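Local structure of phosphodiesterase (Pseudomonas aeruginosa, 4G75) at residues V2-T7 against E164-I168; R106-M110 against G140-P144. The protein is a colicin M-like bacteriocin, a magnesium-binding phosphodiesterase that probably kills related bacteria by hydrolysing the lipid-linked precursor of peptidoglycan. All coordinates share one frame; numbering follows the deposited sequence.

Contact 1 of 2, residues V2-T7 against E164-I168; sequences VMDLGT and ERLNI. With EDO (1,2-ethanediol), chain E.
Selenomethionine Met3 lays its selenium over one face of the Arg165 guanidinium, above the centre of the group, with SE 3.8 Å from CZ. The bend at chi2 sets SE there, and a second at chi3 (-70°) turns the methyl away from the group, CE stopping 3.4 Å from the backbone O of Glu164. Arg165 itself is extended from CG to NE and presents its end to the backbone of Val2: NH1 and NH2 both donate to the single O of Val2, each at 3.2 Å. NH1 comes nearly in line with the Val2 C=O (161°), whereas NH2 stands above the carbonyl plane; neither N-H bond is straight, and the oxygen is tilted from the guanidinium plane. NH1 also bonds the backbone O of Asn138, which further fixes the group. An ethanediol, probably from the crystallisation liquor, accepts from Val2 N through both hydroxyls. Further along, Leu5 CD1 lies 3.8 Å from Asn167 CB, the two side chains running obliquely, while Thr7 CG2 sits 3.7 Å from Asn167 ND2. One water joins Leu5 O to that amide nitrogen. The contact thus lays the N-terminal loop 2-7, ahead of helix 18-24, against the loop between strand 159-160 and helix 176-184; beside it the indole NE1 of Trp205, in helix 205-208, is hydrogen-bonded to Gly6 O.

Contact 2 of 2, residues R106-M110 against G140-P144; sequences RITAM and GVYTP
The backbone O of Arg106 is gripped by two donors: the hydroxyl of Tyr142, at 2.7 Å from OH, and the helical N of Met110, at 3.1 Å. They arrive from opposite faces of the carbonyl plane, the phenol standing 55° out of it, so the tyrosine adds its bond without displacing the one inside the helix. Relative to the ring, the oxygen lies in plane at the edge. Around this bond the phenol is packed by apolar groups. Ala109 CB approaches CE2 of Tyr142 at 4.1 Å, and Met110, a selenomethionine bent at chi2 and chi3, brings its CE to 3.7 Å from Tyr142 CE1. Val141 CG2 lies over the centre of one face of the ring. The other methyl of this valine, CG1, sits over the centre of the Arg106 guanidinium, 3.6 Å from CZ, the two side chains crossing at about a right angle. With the chain extended from CG to NE, the arginine passes Val141 to reach polar partners beyond: NE is paired with Asp4 OD2 and NH1 bonds the backbone O of Thr8. Gly140 to Thr143 form a type I beta turn, closed by Thr143 N to Gly140 O at 3.0 Å. This turn leads into helix 143-153 and, in the buried helical part of the protein away from the magnesium site, is bonded through Tyr142 to a first-turn carbonyl of helix 106-113.

How the contacts relate
The centres of the two contacts lie 12 Å apart, and Arg106 joins them: its NE makes a salt bridge of 2.9 Å with Asp4 OD2, whose carboxylate also accepts from Gln99 of helix 81-102. Gly6 CA packs 3.4 Å from Arg106 NH2 and 3.7 Å from Val141 CG1. Along the chain, 106-110 and 140-144 both fall between the partners of contact 1. Segment 2-7 touches Arg106 and Val141 through Asp4 and Gly6, and 164-168 through Val2, Met3, Leu5 and Thr7. Contact 1 is the nearer to the magnesium site of Val211, Glu213 and Asp241 but forms no part of it, the Arg165 side chain being about 10 Å from that of Val211.

Contact 1 of 2, residues V2-T7 against E164-I168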
# COMPACT_ATOMS: atom_id res chain seq x y z
N VAL A 2 8.16 8.47 11.27
CA VAL A 2 9.06 7.35 11.00
C VAL A 2 8.96 6.93 9.54
O VAL A 2 7.89 7.01 8.94
CB VAL A 2 8.75 6.14 11.90
CG1 VAL A 2 9.65 4.96 11.53
CG2 VAL A 2 8.90 6.50 13.37
N MSE A 3 10.08 6.50 8.98
CA MSE A 3 10.09 6.06 7.60
C MSE A 3 10.35 4.56 7.49
O MSE A 3 11.34 4.13 6.90
CB MSE A 3 11.11 6.86 6.79
CG MSE A 3 10.77 8.35 6.68
SE MSE A 3 9.40 8.70 5.34
CE MSE A 3 10.46 8.31 3.75
N ASP A 4 9.46 3.76 8.08
CA ASP A 4 9.47 2.33 7.85
C ASP A 4 8.73 2.08 6.54
O ASP A 4 7.51 1.95 6.54
CB ASP A 4 8.77 1.58 8.99
CG ASP A 4 8.72 0.08 8.76
OD1 ASP A 4 9.32 -0.39 7.78
OD2 ASP A 4 8.09 -0.63 9.58
N LEU A 5 9.47 2.02 5.44
CA LEU A 5 8.83 1.84 4.14
C LEU A 5 8.89 0.40 3.65
O LEU A 5 8.91 0.14 2.45
CB LEU A 5 9.42 2.81 3.11
CG LEU A 5 9.48 4.27 3.57
CD1 LEU A 5 10.04 5.16 2.45
CD2 LEU A 5 8.09 4.76 4.00
N GLY A 6 8.90 -0.54 4.60
CA GLY A 6 8.77 -1.95 4.28
C GLY A 6 9.94 -2.59 3.56
O GLY A 6 9.75 -3.54 2.80
N THR A 7 11.15 -2.07 3.78
CA THR A 7 12.32 -2.63 3.12
C THR A 7 12.97 -3.72 3.97
O THR A 7 13.63 -4.62 3.44
CB THR A 7 13.37 -1.56 2.80
OG1 THR A 7 13.71 -0.85 4.00
CG2 THR A 7 12.82 -0.57 1.77
N GLU A 164 7.64 11.36 -1.06
CA GLU A 164 8.86 10.87 -0.43
C GLU A 164 8.68 9.49 0.20
O GLU A 164 9.66 8.79 0.48
CB GLU A 164 9.39 11.88 0.61
CG GLU A 164 8.53 12.04 1.86
CD GLU A 164 7.40 13.05 1.70
OE1 GLU A 164 7.14 13.52 0.57
OE2 GLU A 164 6.76 13.38 2.73
N ARG A 165 7.43 9.08 0.42
CA ARG A 165 7.18 7.76 1.01
C ARG A 165 7.06 6.67 -0.04
O ARG A 165 6.98 5.49 0.30
CB ARG A 165 5.95 7.78 1.92
CG ARG A 165 6.16 8.62 3.18
CD ARG A 165 4.96 8.62 4.13
NE ARG A 165 5.35 9.26 5.38
CZ ARG A 165 5.73 8.62 6.48
NH1 ARG A 165 5.76 7.30 6.52
NH2 ARG A 165 6.07 9.31 7.55
N LEU A 166 7.04 7.05 -1.31
CA LEU A 166 7.08 6.07 -2.39
C LEU A 166 8.38 5.28 -2.37
O LEU A 166 8.44 4.15 -2.84
CB LEU A 166 6.93 6.74 -3.76
CG LEU A 166 5.63 7.48 -4.08
CD1 LEU A 166 5.80 8.22 -5.40
CD2 LEU A 166 4.43 6.53 -4.15
N ASN A 167 9.43 5.89 -1.82
CA ASN A 167 10.76 5.31 -1.86
C ASN A 167 11.27 5.11 -3.29
O ASN A 167 11.91 4.10 -3.60
CB ASN A 167 10.81 3.98 -1.10
CG ASN A 167 12.20 3.65 -0.59
OD1 ASN A 167 13.00 4.55 -0.34
ND2 ASN A 167 12.48 2.37 -0.42
N ILE A 168 10.98 6.07 -4.16
CA ILE A 168 11.51 6.02 -5.51
C ILE A 168 12.81 6.83 -5.60
O ILE A 168 13.07 7.69 -4.77
CB ILE A 168 10.49 6.47 -6.58
CG1 ILE A 168 10.01 7.90 -6.31
CG2 ILE A 168 9.31 5.49 -6.63
CD1 ILE A 168 9.19 8.48 -7.48
C1 EDO E . 8.20 11.53 9.07
O1 EDO E . 7.26 10.52 9.43
C2 EDO E . 9.45 10.87 8.52
O2 EDO E . 9.81 9.84 9.44
O HOH W 1 9.57 0.92 0.07

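Contact 2 of 2, residues R106-M110 against G140-P144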
# COMPACT_ATOMS: atom_id res chain seq x y z
N ARG A 106 5.75 -2.03 13.42
CA ARG A 106 4.73 -2.83 12.75
C ARG A 106 3.82 -3.57 13.73
O ARG A 106 2.59 -3.53 13.60
CB ARG A 106 5.38 -3.83 11.80
CG ARG A 106 6.10 -3.14 10.65
CD ARG A 106 6.96 -4.11 9.87
NE ARG A 106 7.84 -3.40 8.94
CZ ARG A 106 8.73 -4.01 8.16
NH1 ARG A 106 8.82 -5.33 8.18
NH2 ARG A 106 9.51 -3.30 7.35
N ILE A 107 4.44 -4.24 14.69
CA ILE A 107 3.68 -5.04 15.64
C ILE A 107 2.79 -4.15 16.50
O ILE A 107 1.60 -4.42 16.67
CB ILE A 107 4.62 -5.92 16.48
CG1 ILE A 107 5.28 -6.97 15.58
CG2 ILE A 107 3.86 -6.58 17.63
CD1 ILE A 107 6.41 -7.75 16.22
N THR A 108 3.35 -3.06 17.02
CA THR A 108 2.56 -2.13 17.82
C THR A 108 1.39 -1.57 17.00
O THR A 108 0.28 -1.44 17.50
CB THR A 108 3.40 -0.97 18.36
OG1 THR A 108 4.42 -1.49 19.23
CG2 THR A 108 2.54 0.01 19.14
N ALA A 109 1.66 -1.23 15.75
CA ALA A 109 0.64 -0.66 14.89
C ALA A 109 -0.54 -1.63 14.75
O ALA A 109 -1.69 -1.22 14.82
CB ALA A 109 1.23 -0.32 13.52
N MSE A 110 -0.24 -2.91 14.56
CA MSE A 110 -1.30 -3.90 14.40
C MSE A 110 -2.04 -4.16 15.71
O MSE A 110 -3.26 -4.26 15.73
CB MSE A 110 -0.76 -5.21 13.84
CG MSE A 110 -1.82 -6.28 13.69
SE MSE A 110 -3.19 -5.79 12.38
CE MSE A 110 -2.17 -6.33 10.80
N GLY A 140 4.53 1.60 3.71
CA GLY A 140 5.19 0.41 4.24
C GLY A 140 4.45 -0.89 4.00
O GLY A 140 3.66 -1.01 3.06
N VAL A 141 4.69 -1.88 4.87
CA VAL A 141 4.19 -3.24 4.64
C VAL A 141 2.67 -3.35 4.61
O VAL A 141 2.13 -4.28 4.03
CB VAL A 141 4.75 -4.27 5.67
CG1 VAL A 141 6.26 -4.33 5.61
CG2 VAL A 141 4.27 -3.95 7.09
N TYR A 142 1.98 -2.39 5.23
CA TYR A 142 0.52 -2.44 5.29
C TYR A 142 -0.14 -1.64 4.17
O TYR A 142 -1.36 -1.68 4.02
CB TYR A 142 -0.02 -1.92 6.63
CG TYR A 142 0.45 -2.65 7.87
CD1 TYR A 142 0.28 -4.02 8.00
CD2 TYR A 142 1.03 -1.96 8.93
CE1 TYR A 142 0.69 -4.69 9.14
CE2 TYR A 142 1.43 -2.62 10.08
CZ TYR A 142 1.26 -3.99 10.17
OH TYR A 142 1.66 -4.66 11.30
N THR A 143 0.65 -0.92 3.40
CA THR A 143 0.08 0.07 2.48
C THR A 143 -0.69 -0.54 1.30
O THR A 143 -1.79 -0.08 0.97
CB THR A 143 1.14 1.07 1.99
OG1 THR A 143 1.53 1.91 3.08
CG2 THR A 143 0.58 1.95 0.85
N PRO A 144 -0.11 -1.57 0.65
CA PRO A 144 -0.91 -2.17 -0.42
C PRO A 144 -2.24 -2.74 0.10
O PRO A 144 -3.28 -2.58 -0.55
CB PRO A 144 -0.01 -3.29 -0.94
CG PRO A 144 1.39 -2.75 -0.69
CD PRO A 144 1.28 -2.06 0.66